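PDB 2HKE: diphosphomevalonate decarboxylase, putative from Trypanosoma brucei, which probably catalyses the ATP-dependent decarboxylation of (R)-5-diphosphomevalonate to isopentenyl diphosphate, the isoprenoid precursor made by the mevalonate pathway. Local coordinates for residues I14-K22 with F240-L251; L82-L93 with L126-T134. The protein carries 1 engineered substitution. All coordinates share one frame; numbering follows the deposited sequence.

Contact 1: I14-K22 with F240-L251. With SO4 (sulfate ion), chain C.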
loop_
_atom_site.group_PDB
_atom_site.type_symbol
_atom_site.label_atom_id
_atom_site.label_comp_id
_atom_site.label_asym_id
_atom_site.label_seq_id
_atom_site.Cartn_x
_atom_site.Cartn_y
_atom_site.Cartn_z
ATOM N N ILE A 14 2.215 1.062 2.250
ATOM C CA ILE A 14 1.782 0.099 3.266
ATOM C C ILE A 14 1.233 0.824 4.471
ATOM O O ILE A 14 1.954 1.545 5.136
ATOM C CB ILE A 14 2.886 -0.936 3.650
ATOM C CG1 ILE A 14 2.361 -1.945 4.701
ATOM C CG2 ILE A 14 4.175 -0.236 4.165
ATOM C CD1 ILE A 14 1.204 -2.828 4.131
ATOM N N ALA A 15 -0.057 0.594 4.769
ATOM C CA ALA A 15 -0.672 1.167 5.952
ATOM C C ALA A 15 -0.185 0.457 7.205
ATOM O O ALA A 15 -0.260 -0.778 7.271
ATOM C CB ALA A 15 -2.168 1.051 5.923
ATOM N N PHE A 16 0.298 1.218 8.179
ATOM C CA PHE A 16 0.550 0.636 9.522
ATOM C C PHE A 16 -0.600 0.914 10.492
ATOM O O PHE A 16 -0.729 0.184 11.480
ATOM C CB PHE A 16 1.900 1.047 10.067
ATOM C CG PHE A 16 2.124 2.508 10.048
ATOM C CD1 PHE A 16 1.732 3.257 11.115
ATOM C CD2 PHE A 16 2.715 3.144 8.967
ATOM C CE1 PHE A 16 1.880 4.621 11.136
ATOM C CE2 PHE A 16 2.856 4.548 8.986
ATOM C CZ PHE A 16 2.460 5.256 10.081
ATOM N N ILE A 17 -1.381 1.983 10.242
ATOM C CA ILE A 17 -2.654 2.221 10.871
ATOM C C ILE A 17 -3.681 2.006 9.781
ATOM O O ILE A 17 -3.697 2.680 8.738
ATOM C CB ILE A 17 -2.772 3.574 11.608
ATOM C CG1 ILE A 17 -1.808 3.549 12.823
ATOM C CG2 ILE A 17 -4.276 3.799 12.048
ATOM C CD1 ILE A 17 -1.624 4.910 13.432
ATOM N N LYS A 18 -4.471 0.975 9.976
ATOM C CA LYS A 18 -5.274 0.428 8.891
ATOM C C LYS A 18 -6.548 1.151 8.450
ATOM O O LYS A 18 -7.339 1.594 9.271
ATOM C CB LYS A 18 -5.639 -0.996 9.251
ATOM C CG LYS A 18 -4.431 -1.887 9.626
ATOM C CD LYS A 18 -3.533 -2.070 8.420
ATOM C CE LYS A 18 -2.422 -3.086 8.664
ATOM N NZ LYS A 18 -1.533 -3.283 7.432
ATOM N N TYR A 19 -6.751 1.176 7.133
ATOM C CA TYR A 19 -8.019 1.512 6.529
ATOM C C TYR A 19 -8.845 0.206 6.452
ATOM O O TYR A 19 -8.447 -0.727 5.808
ATOM C CB TYR A 19 -7.769 2.071 5.134
ATOM C CG TYR A 19 -8.933 2.077 4.146
ATOM C CD1 TYR A 19 -10.182 2.564 4.517
ATOM C CD2 TYR A 19 -8.754 1.654 2.825
ATOM C CE1 TYR A 19 -11.232 2.575 3.612
ATOM C CE2 TYR A 19 -9.779 1.695 1.905
ATOM C CZ TYR A 19 -11.010 2.120 2.298
ATOM O OH TYR A 19 -12.012 2.177 1.384
ATOM N N TRP A 20 -10.002 0.151 7.125
ATOM C CA TRP A 20 -10.874 -0.982 7.032
ATOM C C TRP A 20 -12.254 -0.512 7.429
ATOM O O TRP A 20 -12.582 -0.466 8.587
ATOM C CB TRP A 20 -10.393 -2.137 7.908
ATOM C CG TRP A 20 -11.043 -3.451 7.579
ATOM C CD1 TRP A 20 -11.932 -4.143 8.343
ATOM C CD2 TRP A 20 -10.757 -4.254 6.462
ATOM N NE1 TRP A 20 -12.282 -5.328 7.718
ATOM C CE2 TRP A 20 -11.553 -5.418 6.561
ATOM C CE3 TRP A 20 -9.927 -4.103 5.344
ATOM C CZ2 TRP A 20 -11.542 -6.400 5.590
ATOM C CZ3 TRP A 20 -9.948 -5.099 4.366
ATOM C CH2 TRP A 20 -10.755 -6.222 4.506
ATOM N N GLY A 21 -13.019 -0.092 6.427
ATOM C CA GLY A 21 -14.365 0.383 6.579
ATOM C C GLY A 21 -14.638 1.755 5.984
ATOM O O GLY A 21 -13.899 2.730 6.263
ATOM N N LYS A 22 -15.721 1.844 5.215
ATOM C CA LYS A 22 -16.271 3.110 4.768
ATOM C C LYS A 22 -17.473 3.526 5.629
ATOM O O LYS A 22 -18.364 2.702 5.912
ATOM C CB LYS A 22 -16.682 3.032 3.304
ATOM C CG LYS A 22 -15.514 2.675 2.363
ATOM C CD LYS A 22 -16.007 2.376 0.973
ATOM C CE LYS A 22 -14.960 1.909 -0.048
ATOM N NZ LYS A 22 -14.329 0.664 0.343
ATOM N N PHE A 240 6.890 2.780 17.322
ATOM C CA PHE A 240 6.320 2.656 15.979
ATOM C C PHE A 240 6.009 1.187 15.644
ATOM O O PHE A 240 4.902 0.821 15.164
ATOM C CB PHE A 240 7.270 3.256 14.938
ATOM C CG PHE A 240 6.844 2.991 13.519
ATOM C CD1 PHE A 240 5.813 3.707 12.945
ATOM C CD2 PHE A 240 7.446 1.956 12.781
ATOM C CE1 PHE A 240 5.399 3.429 11.665
ATOM C CE2 PHE A 240 6.973 1.656 11.494
ATOM C CZ PHE A 240 5.968 2.418 10.951
ATOM N N ALA A 241 6.995 0.336 15.902
ATOM C CA ALA A 241 6.906 -1.090 15.620
ATOM C C ALA A 241 5.770 -1.767 16.391
ATOM O O ALA A 241 5.026 -2.588 15.846
ATOM C CB ALA A 241 8.241 -1.774 15.940
ATOM N N GLU A 242 5.663 -1.413 17.648
ATOM C CA GLU A 242 4.589 -1.887 18.497
ATOM C C GLU A 242 3.189 -1.526 17.995
ATOM O O GLU A 242 2.300 -2.405 17.953
ATOM C CB GLU A 242 4.833 -1.379 19.956
ATOM C CG GLU A 242 6.012 -2.034 20.614
ATOM C CD GLU A 242 6.655 -1.171 21.735
ATOM O OE1 GLU A 242 6.020 -0.185 22.185
ATOM O OE2 GLU A 242 7.784 -1.527 22.195
ATOM N N ILE A 243 3.001 -0.272 17.590
ATOM C CA ILE A 243 1.727 0.177 16.984
ATOM C C ILE A 243 1.456 -0.635 15.739
ATOM O O ILE A 243 0.333 -1.098 15.506
ATOM C CB ILE A 243 1.734 1.701 16.637
ATOM C CG1 ILE A 243 1.753 2.506 17.914
ATOM C CG2 ILE A 243 0.574 2.094 15.652
ATOM C CD1 ILE A 243 0.474 2.328 18.753
ATOM N N ALA A 244 2.472 -0.783 14.874
ATOM C CA ALA A 244 2.224 -1.491 13.612
ATOM C C ALA A 244 1.751 -2.957 13.849
ATOM O O ALA A 244 0.862 -3.484 13.157
ATOM C CB ALA A 244 3.467 -1.453 12.746
ATOM N N MET A 245 2.358 -3.639 14.828
ATOM C CA MET A 245 1.994 -5.020 15.112
ATOM C C MET A 245 0.628 -5.088 15.802
ATOM O O MET A 245 -0.130 -6.010 15.563
ATOM C CB MET A 245 3.066 -5.687 15.971
ATOM C CG MET A 245 4.330 -5.950 15.130
ATOM S SD MET A 245 5.665 -6.823 15.886
ATOM C CE MET A 245 6.352 -5.572 16.955
ATOM N N LEU A 246 0.317 -4.121 16.645
ATOM C CA LEU A 246 -1.021 -4.087 17.281
ATOM C C LEU A 246 -2.092 -3.891 16.244
ATOM O O LEU A 246 -3.102 -4.552 16.250
ATOM C CB LEU A 246 -1.117 -2.940 18.274
ATOM C CG LEU A 246 -0.381 -3.151 19.586
ATOM C CD1 LEU A 246 -0.309 -1.807 20.358
ATOM C CD2 LEU A 246 -1.087 -4.239 20.395
ATOM N N GLU A 247 -1.840 -3.023 15.294
ATOM C CA GLU A 247 -2.800 -2.740 14.237
ATOM C C GLU A 247 -2.998 -3.937 13.338
ATOM O O GLU A 247 -4.125 -4.299 12.962
ATOM C CB GLU A 247 -2.301 -1.546 13.427
ATOM C CG GLU A 247 -2.673 -0.202 14.020
ATOM C CD GLU A 247 -4.151 0.093 13.861
ATOM O OE1 GLU A 247 -4.616 0.246 12.701
ATOM O OE2 GLU A 247 -4.876 0.104 14.897
ATOM N N SER A 248 -1.904 -4.591 12.978
ATOM C CA SER A 248 -1.975 -5.791 12.162
ATOM C C SER A 248 -2.737 -6.880 12.859
ATOM O O SER A 248 -3.605 -7.526 12.274
ATOM C CB SER A 248 -0.558 -6.270 11.885
ATOM O OG SER A 248 -0.567 -7.419 11.046
ATOM N N ASP A 249 -2.415 -7.100 14.135
ATOM C CA ASP A 249 -3.152 -8.108 14.918
ATOM C C ASP A 249 -4.642 -7.791 14.941
ATOM O O ASP A 249 -5.490 -8.722 14.761
ATOM C CB ASP A 249 -2.629 -8.163 16.366
ATOM C CG ASP A 249 -1.231 -8.709 16.487
ATOM O OD1 ASP A 249 -0.671 -9.320 15.545
ATOM O OD2 ASP A 249 -0.676 -8.564 17.614
ATOM N N ASP A 250 -4.972 -6.524 15.145
ATOM C CA ASP A 250 -6.379 -6.114 15.263
ATOM C C ASP A 250 -7.166 -6.333 13.969
ATOM O O ASP A 250 -8.327 -6.807 14.010
ATOM C CB ASP A 250 -6.526 -4.672 15.747
ATOM C CG ASP A 250 -6.260 -4.478 17.246
ATOM O OD1 ASP A 250 -6.062 -5.455 18.014
ATOM O OD2 ASP A 250 -6.283 -3.278 17.689
ATOM N N LEU A 251 -6.575 -6.033 12.815
ATOM C CA LEU A 251 -7.264 -6.271 11.557
ATOM C C LEU A 251 -7.506 -7.760 11.343
ATOM O O LEU A 251 -8.594 -8.174 10.904
ATOM C CB LEU A 251 -6.440 -5.707 10.412
ATOM C CG LEU A 251 -6.982 -5.924 9.006
ATOM C CD1 LEU A 251 -8.434 -5.398 8.896
ATOM C CD2 LEU A 251 -6.091 -5.215 7.957
HETATM S S SO4 C . -11.462 0.442 -1.719
HETATM O O1 SO4 C . -12.819 -0.058 -1.616
HETATM O O2 SO4 C . -10.569 -0.405 -0.964
HETATM O O3 SO4 C . -11.030 0.440 -3.112
HETATM O O4 SO4 C . -11.392 1.794 -1.159
HETATM O O HOH W 1 0.088 -2.354 10.954
#
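E247, on helix 237-256, reaches over to the loop that follows strand 5-15 and takes the backbone N-H of K18 on OE1, at 2.8 Å and nearly straight (165° at the hydrogen). CB and CG rest against F16 O, and a bend at chi2 (-72°) turns the carboxylate to K18 N. The other oxygen, OE2, forms salt bridges with R216 and R224 of helix 213-234. A water bridges the two backbones, donating to F16 O and A244 O. K18 NZ turns back to the end of strand 5-15, where it hydrogen-bonds A15 O at 2.8 Å, and forms a salt bridge with D293.

The rings meet in a T-shaped (edge-to-face) stack: F240 places CE1 over the centre of the F16 ring, centroids 4.8 Å apart and planes at 68°. Next to the rings, A244 CB meets F16 CB, and I243 CG2 touches I17 CG1. At the far end L251 splits its branches, CD1 making a CH-pi contact over the five-membered ring of W20 (3.6 Å to the centroid) and CD2 lying across K18 CG and CD.

Away from the helix, Y19 OH and K22 NZ hydrogen-bond a sulfate, probably from the crystallisation liquor. A buried carboxylate facing two arginines and a backbone N-H would probably stay ionised, so the N-H of a loop in the N-terminal domain is held by a carboxylate that two arginines fix in place, with apolar packing alongside.

Contact 2: L82-L93 with L126-T134. Engineered in segment 82-93: E92 (natural residue Asp).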
loop_
_atom_site.group_PDB
_atom_site.type_symbol
_atom_site.label_atom_id
_atom_site.label_comp_id
_atom_site.label_asym_id
_atom_site.label_seq_id
_atom_site.Cartn_x
_atom_site.Cartn_y
_atom_site.Cartn_z
ATOM N N LEU A 82 -13.358 10.090 -13.657
ATOM C CA LEU A 82 -13.550 10.892 -14.858
ATOM C C LEU A 82 -14.651 11.925 -14.721
ATOM O O LEU A 82 -14.520 13.037 -15.193
ATOM C CB LEU A 82 -13.804 10.007 -16.044
ATOM C CG LEU A 82 -12.645 9.176 -16.546
ATOM C CD1 LEU A 82 -13.183 8.148 -17.550
ATOM C CD2 LEU A 82 -11.587 10.057 -17.205
ATOM N N LEU A 83 -15.735 11.580 -14.042
ATOM C CA LEU A 83 -16.784 12.581 -13.765
ATOM C C LEU A 83 -16.277 13.727 -12.927
ATOM O O LEU A 83 -16.567 14.918 -13.224
ATOM C CB LEU A 83 -17.981 11.933 -13.035
ATOM C CG LEU A 83 -18.863 10.976 -13.815
ATOM C CD1 LEU A 83 -19.838 10.324 -12.834
ATOM C CD2 LEU A 83 -19.615 11.699 -14.948
ATOM N N HIS A 84 -15.575 13.406 -11.841
ATOM C CA HIS A 84 -15.042 14.428 -10.962
ATOM C C HIS A 84 -13.985 15.265 -11.708
ATOM O O HIS A 84 -13.925 16.489 -11.563
ATOM C CB HIS A 84 -14.449 13.832 -9.704
ATOM C CG HIS A 84 -14.070 14.865 -8.705
ATOM N ND1 HIS A 84 -14.997 15.750 -8.190
ATOM C CD2 HIS A 84 -12.881 15.216 -8.184
ATOM C CE1 HIS A 84 -14.385 16.591 -7.377
ATOM N NE2 HIS A 84 -13.106 16.283 -7.342
ATOM N N LEU A 85 -13.209 14.593 -12.530
ATOM C CA LEU A 85 -12.124 15.237 -13.234
ATOM C C LEU A 85 -12.705 16.294 -14.176
ATOM O O LEU A 85 -12.257 17.429 -14.204
ATOM C CB LEU A 85 -11.341 14.186 -13.999
ATOM C CG LEU A 85 -10.203 14.624 -14.894
ATOM C CD1 LEU A 85 -8.934 15.007 -14.051
ATOM C CD2 LEU A 85 -9.946 13.503 -15.928
ATOM N N ARG A 86 -13.722 15.911 -14.930
ATOM C CA ARG A 86 -14.326 16.787 -15.898
ATOM C C ARG A 86 -15.194 17.889 -15.341
ATOM O O ARG A 86 -15.560 18.798 -16.072
ATOM C CB ARG A 86 -15.128 15.976 -16.901
ATOM C CG ARG A 86 -14.283 15.192 -17.823
ATOM C CD ARG A 86 -15.133 14.626 -18.920
ATOM N NE ARG A 86 -14.272 14.000 -19.899
ATOM C CZ ARG A 86 -14.197 12.693 -20.124
ATOM N NH1 ARG A 86 -14.946 11.823 -19.460
ATOM N NH2 ARG A 86 -13.367 12.277 -21.035
ATOM N N SER A 87 -15.571 17.804 -14.075
ATOM C CA SER A 87 -16.259 18.897 -13.408
ATOM C C SER A 87 -15.319 19.882 -12.754
ATOM O O SER A 87 -15.785 20.832 -12.104
ATOM C CB SER A 87 -17.233 18.371 -12.357
ATOM O OG SER A 87 -16.593 17.838 -11.227
ATOM N N THR A 88 -14.009 19.625 -12.845
ATOM C CA THR A 88 -13.017 20.464 -12.205
ATOM C C THR A 88 -11.917 20.806 -13.177
ATOM O O THR A 88 -10.771 20.930 -12.808
ATOM C CB THR A 88 -12.482 19.769 -10.930
ATOM O OG1 THR A 88 -11.864 18.512 -11.277
ATOM C CG2 THR A 88 -13.630 19.553 -9.917
ATOM N N CYS A 89 -12.262 20.976 -14.444
ATOM C CA CYS A 89 -11.266 21.279 -15.450
ATOM C C CYS A 89 -11.802 22.337 -16.423
ATOM O O CYS A 89 -12.992 22.597 -16.435
ATOM C CB CYS A 89 -10.837 20.014 -16.165
ATOM S SG CYS A 89 -12.011 19.456 -17.388
ATOM N N PRO A 90 -10.914 22.977 -17.202
ATOM C CA PRO A 90 -11.295 24.009 -18.166
ATOM C C PRO A 90 -12.432 23.606 -19.121
ATOM O O PRO A 90 -12.463 22.481 -19.587
ATOM C CB PRO A 90 -10.009 24.210 -18.957
ATOM C CG PRO A 90 -8.954 24.002 -17.976
ATOM C CD PRO A 90 -9.451 22.800 -17.182
ATOM N N GLU A 91 -13.351 24.529 -19.412
ATOM C CA GLU A 91 -14.423 24.269 -20.381
ATOM C C GLU A 91 -13.872 23.728 -21.705
ATOM O O GLU A 91 -14.494 22.888 -22.339
ATOM C CB GLU A 91 -15.298 25.532 -20.620
ATOM C CG GLU A 91 -16.700 25.508 -19.946
ATOM C CD GLU A 91 -16.799 26.346 -18.646
ATOM O OE1 GLU A 91 -16.552 27.590 -18.689
ATOM O OE2 GLU A 91 -17.150 25.769 -17.577
ATOM N N GLU A 92 -12.697 24.185 -22.111
ATOM C CA GLU A 92 -12.053 23.732 -23.355
ATOM C C GLU A 92 -11.617 22.280 -23.343
ATOM O O GLU A 92 -11.371 21.699 -24.399
ATOM C CB GLU A 92 -10.785 24.553 -23.620
ATOM C CG GLU A 92 -9.893 24.659 -22.356
ATOM C CD GLU A 92 -8.444 24.722 -22.634
ATOM O OE1 GLU A 92 -8.095 24.744 -23.858
ATOM O OE2 GLU A 92 -7.657 24.740 -21.631
ATOM N N LEU A 93 -11.414 21.719 -22.153
ATOM C CA LEU A 93 -10.981 20.330 -22.028
ATOM C C LEU A 93 -12.086 19.434 -21.468
ATOM O O LEU A 93 -11.980 18.225 -21.590
ATOM C CB LEU A 93 -9.723 20.220 -21.168
ATOM C CG LEU A 93 -8.525 21.082 -21.568
ATOM C CD1 LEU A 93 -7.346 20.851 -20.627
ATOM C CD2 LEU A 93 -8.128 20.812 -23.027
ATOM N N LEU A 126 -4.165 11.951 -15.313
ATOM C CA LEU A 126 -5.382 12.568 -15.766
ATOM C C LEU A 126 -5.452 14.037 -15.369
ATOM O O LEU A 126 -5.893 14.874 -16.149
ATOM C CB LEU A 126 -6.608 11.842 -15.225
ATOM C CG LEU A 126 -6.932 10.517 -15.890
ATOM C CD1 LEU A 126 -7.941 9.718 -15.060
ATOM C CD2 LEU A 126 -7.411 10.774 -17.325
ATOM N N ILE A 127 -5.052 14.335 -14.147
ATOM C CA ILE A 127 -5.146 15.691 -13.610
ATOM C C ILE A 127 -4.190 16.584 -14.438
ATOM O O ILE A 127 -4.553 17.684 -14.774
ATOM C CB ILE A 127 -4.800 15.741 -12.111
ATOM C CG1 ILE A 127 -5.985 15.244 -11.270
ATOM C CG2 ILE A 127 -4.432 17.159 -11.656
ATOM C CD1 ILE A 127 -5.569 14.804 -9.878
ATOM N N ARG A 128 -3.014 16.092 -14.762
ATOM C CA ARG A 128 -2.076 16.880 -15.564
ATOM C C ARG A 128 -2.642 17.111 -16.955
ATOM O O ARG A 128 -2.728 18.256 -17.414
ATOM C CB ARG A 128 -0.700 16.263 -15.632
ATOM C CG ARG A 128 0.286 17.210 -16.327
ATOM C CD ARG A 128 1.678 16.883 -16.151
ATOM N NE ARG A 128 2.187 17.355 -14.882
ATOM C CZ ARG A 128 3.460 17.300 -14.549
ATOM N NH1 ARG A 128 4.363 16.787 -15.384
ATOM N NH2 ARG A 128 3.819 17.732 -13.367
ATOM N N ALA A 129 -3.108 16.044 -17.592
ATOM C CA ALA A 129 -3.629 16.121 -18.967
ATOM C C ALA A 129 -4.806 17.056 -19.121
ATOM O O ALA A 129 -4.888 17.791 -20.113
ATOM C CB ALA A 129 -4.037 14.706 -19.472
ATOM N N PHE A 130 -5.721 17.034 -18.168
ATOM C CA PHE A 130 -6.937 17.823 -18.241
ATOM C C PHE A 130 -6.818 19.192 -17.585
ATOM O O PHE A 130 -7.797 19.950 -17.549
ATOM C CB PHE A 130 -8.084 17.037 -17.595
ATOM C CG PHE A 130 -8.739 16.053 -18.514
ATOM C CD1 PHE A 130 -8.217 14.769 -18.683
ATOM C CD2 PHE A 130 -9.860 16.407 -19.239
ATOM C CE1 PHE A 130 -8.849 13.857 -19.542
ATOM C CE2 PHE A 130 -10.483 15.497 -20.127
ATOM C CZ PHE A 130 -9.953 14.228 -20.280
ATOM N N LYS A 131 -5.658 19.465 -16.992
ATOM C CA LYS A 131 -5.459 20.643 -16.169
ATOM C C LYS A 131 -6.577 20.863 -15.161
ATOM O O LYS A 131 -7.145 21.972 -15.018
ATOM C CB LYS A 131 -5.270 21.849 -17.066
ATOM C CG LYS A 131 -4.271 21.578 -18.159
ATOM C CD LYS A 131 -4.018 22.791 -18.992
ATOM C CE LYS A 131 -2.696 22.663 -19.741
ATOM N NZ LYS A 131 -1.563 22.709 -18.750
ATOM N N SER A 132 -6.889 19.796 -14.419
ATOM C CA SER A 132 -7.935 19.832 -13.429
ATOM C C SER A 132 -7.409 20.485 -12.179
ATOM O O SER A 132 -6.249 20.300 -11.821
ATOM C CB SER A 132 -8.455 18.399 -13.104
ATOM O OG SER A 132 -9.244 18.301 -11.923
ATOM N N THR A 133 -8.284 21.186 -11.477
ATOM C CA THR A 133 -7.925 21.772 -10.209
ATOM C C THR A 133 -7.964 20.804 -9.018
ATOM O O THR A 133 -7.607 21.168 -7.877
ATOM C CB THR A 133 -8.877 22.936 -9.902
ATOM O OG1 THR A 133 -10.240 22.479 -9.950
ATOM C CG2 THR A 133 -8.638 24.042 -10.936
ATOM N N THR A 134 -8.448 19.598 -9.246
ATOM C CA THR A 134 -8.515 18.644 -8.140
ATOM C C THR A 134 -7.113 18.110 -7.822
ATOM O O THR A 134 -6.244 18.105 -8.664
ATOM C CB THR A 134 -9.552 17.526 -8.419
ATOM O OG1 THR A 134 -9.600 16.655 -7.286
ATOM C CG2 THR A 134 -9.161 16.715 -9.602
#
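The backbones draw closest between C89 and S132, 4.2 Å from CA to CA, where the loops after two helices meet; the helix segments 82-86 and 126-130 themselves run 35° from parallel with their axes 10.7 Å apart. Helix 114-130 ends in a Schellman motif, K131 taking positive phi, and S132 follows with an ST turn in which its OG accepts from T134 N at 3.1 Å. One backbone hydrogen bond ties the loops together, T133 N to T88 O at 2.8 Å. Beside it the hydroxyls of T88 and S132 lie 2.7 Å apart, OG1 to OG.

Next to these polar groups, L85 and F130 form the apolar centre. L85 CG stands anti to the backbone N (chi1 176°), which carries the side chain across to the other helix: CD2 makes a CH-pi contact over one face of the F130 ring, offset toward the rim, while CD1 touches S132 CB and I127. L82 and L126 extend this layer to V98 of strand 97-104. R86 passes the F130 ring with its guanidinium plane 83° from the ring's, on its way to a salt bridge with D61. L93 closes the other end, its CD1 3.2 Å from F130 O.

In the fold
From the N terminus, the chain runs along strand 5-15 into 14-22, the first half of contact 1, whose partner, helix 237-256, comes more than two hundred residues later. Inside that long loop lies contact 2: 82-93 at the end of helix 76-86 meets 126-134 at the end of helix 114-130, with strand 97-104 in between. The smaller loop is therefore nested in the larger one, and the two do not cross. Contact 2 works within the N-terminal domain, joining two of its helix ends, whereas contact 1 ties that domain to the C-terminal one. Their centres are 34 Å apart, on opposite sides of the chain's centre.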